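Local structure of ribonuclease J (Methanolobus psychrophilus R15, 5HAB) at residues Met55-Asp60 against Gly82-Asp87. The protein probably acts as a metal-dependent exoribonuclease of the metallo-beta-lactamase and beta-CASP family, degrading RNA in an archaeon. The protein carries 1 engineered substitution. Numbering follows the deposited sequence.
With SO4 (sulfate ion), chain G; nucleotides of chain D.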
loop_
_atom_site.group_PDB
_atom_site.type_symbol
_atom_site.label_atom_id
_atom_site.label_comp_id
_atom_site.label_asym_id
_atom_site.label_seq_id
_atom_site.Cartn_x
_atom_site.Cartn_y
_atom_site.Cartn_z
ATOM N N MET B 55 17.355 -22.203 18.168
ATOM C CA MET B 55 18.245 -21.102 18.493
ATOM C C MET B 55 18.579 -20.385 17.184
ATOM O O MET B 55 19.600 -20.667 16.549
ATOM C CB MET B 55 19.526 -21.601 19.180
ATOM C CG MET B 55 19.299 -22.366 20.487
ATOM S SD MET B 55 20.812 -22.774 21.388
ATOM C CE MET B 55 21.934 -21.635 20.623
ATOM N N GLY B 56 17.720 -19.453 16.783
ATOM C CA GLY B 56 17.841 -18.826 15.477
ATOM C C GLY B 56 18.577 -17.505 15.439
ATOM O O GLY B 56 18.920 -16.943 16.477
ATOM N N ILE B 57 18.842 -17.018 14.231
ATOM C CA ILE B 57 19.464 -15.713 14.056
ATOM C C ILE B 57 18.533 -14.800 13.249
ATOM O O ILE B 57 17.733 -15.281 12.445
ATOM C CB ILE B 57 20.857 -15.854 13.391
ATOM C CG1 ILE B 57 21.618 -14.528 13.426
ATOM C CG2 ILE B 57 20.732 -16.380 11.971
ATOM C CD1 ILE B 57 23.037 -14.623 12.931
ATOM N N ARG B 58 18.620 -13.492 13.486
ATOM C CA ARG B 58 17.885 -12.500 12.700
ATOM C C ARG B 58 18.860 -11.721 11.813
ATOM O O ARG B 58 19.671 -10.939 12.307
ATOM C CB ARG B 58 17.111 -11.544 13.612
ATOM C CG ARG B 58 16.354 -10.461 12.867
ATOM C CD ARG B 58 15.725 -9.438 13.810
ATOM N NE ARG B 58 15.018 -8.399 13.063
ATOM C CZ ARG B 58 14.389 -7.364 13.613
ATOM N NH1 ARG B 58 14.362 -7.215 14.932
ATOM N NH2 ARG B 58 13.778 -6.478 12.837
ATOM N N LEU B 59 18.751 -11.902 10.502
ATOM C CA LEU B 59 19.773 -11.410 9.578
ATOM C C LEU B 59 19.790 -9.897 9.369
ATOM O O LEU B 59 20.866 -9.310 9.254
ATOM C CB LEU B 59 19.613 -12.096 8.220
ATOM C CG LEU B 59 20.196 -13.505 8.100
ATOM C CD1 LEU B 59 21.554 -13.586 8.792
ATOM C CD2 LEU B 59 19.229 -14.544 8.657
ATOM N N ASP B 60 18.620 -9.262 9.314
ATOM C CA ASP B 60 18.569 -7.822 9.035
ATOM C C ASP B 60 19.263 -6.993 10.114
ATOM O O ASP B 60 19.770 -5.907 9.830
ATOM C CB ASP B 60 17.128 -7.339 8.841
ATOM C CG ASP B 60 16.133 -8.103 9.677
ATOM O OD1 ASP B 60 15.638 -9.145 9.195
ATOM O OD2 ASP B 60 15.838 -7.653 10.803
ATOM N N GLY B 82 21.123 -8.175 18.448
ATOM C CA GLY B 82 19.973 -9.069 18.441
ATOM C C GLY B 82 19.134 -9.064 17.179
ATOM O O GLY B 82 18.074 -8.442 17.225
ATOM N N ALA B 83 19.509 -9.701 16.059
ATOM C CA ALA B 83 20.609 -10.660 15.776
ATOM C C ALA B 83 20.425 -12.038 16.419
ATOM O O ALA B 83 20.017 -12.969 15.723
ATOM C CB ALA B 83 21.970 -10.089 16.119
ATOM N N ILE B 84 20.756 -12.219 17.694
ATOM C CA ILE B 84 20.529 -13.538 18.301
ATOM C C ILE B 84 19.755 -13.402 19.608
ATOM O O ILE B 84 19.748 -12.330 20.214
ATOM C CB ILE B 84 21.852 -14.319 18.523
ATOM C CG1 ILE B 84 22.705 -13.669 19.615
ATOM C CG2 ILE B 84 22.614 -14.469 17.212
ATOM C CD1 ILE B 84 23.930 -14.488 19.983
ATOM N N PRO B 85 19.099 -14.490 20.048
ATOM C CA PRO B 85 18.238 -14.369 21.229
ATOM C C PRO B 85 19.007 -14.063 22.504
ATOM O O PRO B 85 20.105 -14.571 22.710
ATOM C CB PRO B 85 17.553 -15.744 21.314
ATOM C CG PRO B 85 18.291 -16.622 20.396
ATOM C CD PRO B 85 18.919 -15.781 19.364
ATOM N N ASP B 86 18.417 -13.217 23.341
ATOM C CA ASP B 86 19.001 -12.848 24.620
ATOM C C ASP B 86 18.714 -13.933 25.642
ATOM O O ASP B 86 17.733 -13.854 26.377
ATOM C CB ASP B 86 18.438 -11.512 25.091
ATOM C CG ASP B 86 19.128 -10.990 26.330
ATOM O OD1 ASP B 86 19.992 -11.695 26.890
ATOM O OD2 ASP B 86 18.800 -9.862 26.743
ATOM N N ASP B 87 19.585 -14.930 25.710
ATOM C CA ASP B 87 19.360 -16.065 26.591
ATOM C C ASP B 87 19.950 -15.873 27.990
ATOM O O ASP B 87 19.950 -16.804 28.792
ATOM C CB ASP B 87 19.917 -17.339 25.954
ATOM C CG ASP B 87 21.425 -17.357 25.904
ATOM O OD1 ASP B 87 22.048 -16.273 25.950
ATOM O OD2 ASP B 87 21.989 -18.465 25.811
HETATM S S SO4 G . 12.415 -3.514 14.128
HETATM O O1 SO4 G . 13.809 -3.177 13.859
HETATM O O2 SO4 G . 12.362 -4.719 14.955
HETATM O O3 SO4 G . 11.723 -3.738 12.856
HETATM O O4 SO4 G . 11.790 -2.411 14.853
ATOM P P A D 2 12.448 -18.143 6.965
ATOM O OP1 A D 2 11.310 -19.014 7.359
ATOM O OP2 A D 2 13.561 -17.900 7.917
ATOM O "O5'" A D 2 13.048 -18.732 5.609
ATOM C "C5'" A D 2 14.436 -19.013 5.489
ATOM C "C4'" A D 2 15.063 -18.279 4.328
ATOM O "O4'" A D 2 14.446 -16.975 4.176
ATOM C "C3'" A D 2 16.550 -17.984 4.465
ATOM O "O3'" A D 2 17.363 -19.085 4.092
ATOM C "C2'" A D 2 16.742 -16.754 3.585
ATOM O "O2'" A D 2 16.876 -17.122 2.221
ATOM C "C1'" A D 2 15.409 -16.027 3.769
ATOM N N9 A D 2 15.470 -14.956 4.782
ATOM C C8 A D 2 14.747 -14.876 5.948
ATOM N N7 A D 2 14.983 -13.795 6.650
ATOM C C5 A D 2 15.917 -13.106 5.889
ATOM C C6 A D 2 16.572 -11.879 6.091
ATOM N N6 A D 2 16.376 -11.103 7.163
ATOM N N1 A D 2 17.446 -11.475 5.141
ATOM C C2 A D 2 17.640 -12.258 4.069
ATOM N N3 A D 2 17.083 -13.430 3.768
ATOM C C4 A D 2 16.217 -13.801 4.728
HETATM O O HOH W 1 15.568 -8.186 17.083
#
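Arg58 N donates to Ala83 O at 2.7 Å, with an N-H...O angle of 165°, and the bond falls on an in-plane lone pair of the carbonyl. This is the only direct hydrogen bond between 55-60 and 82-87. Ala83 follows a peptide modelled as cis. Its carbonyl also receives a CA-H...O contact from Ile57 CA. Ile57 CG1 packs against the same oxygen at 3.2 Å; with CG1 anti to the backbone N (chi1 -170°), it also reaches Ile84 CG2 at 3.9 Å. Pro85 brings its CD to 3.1 Å from Gly56 O. The Arg58 side chain runs out fully extended. A water accepts from NH1 and donates to Gly82 O. NH1 and NH2 both bond to O2 of a sulfate ion, probably from the crystallisation liquor, at 3.2 and 3.1 Å, and Arg61 binds the same ion. NE forms a salt bridge with Asp60 OD2, tilted from the guanidinium plane. Asp60 OD1 lies 2.9 Å from N6 of adenosine 2 of the bound RNA, chain D. Tyr388 of the second subunit packs on Arg58. The contact joins the start of the connection between parallel strands 49-53 and 96-102 of the metallo-beta-lactamase domain to the turn after its helix 75-81. The buried backbone bond ties the loops together, while the sulfate and Asp60 probably balance the guanidinium charge.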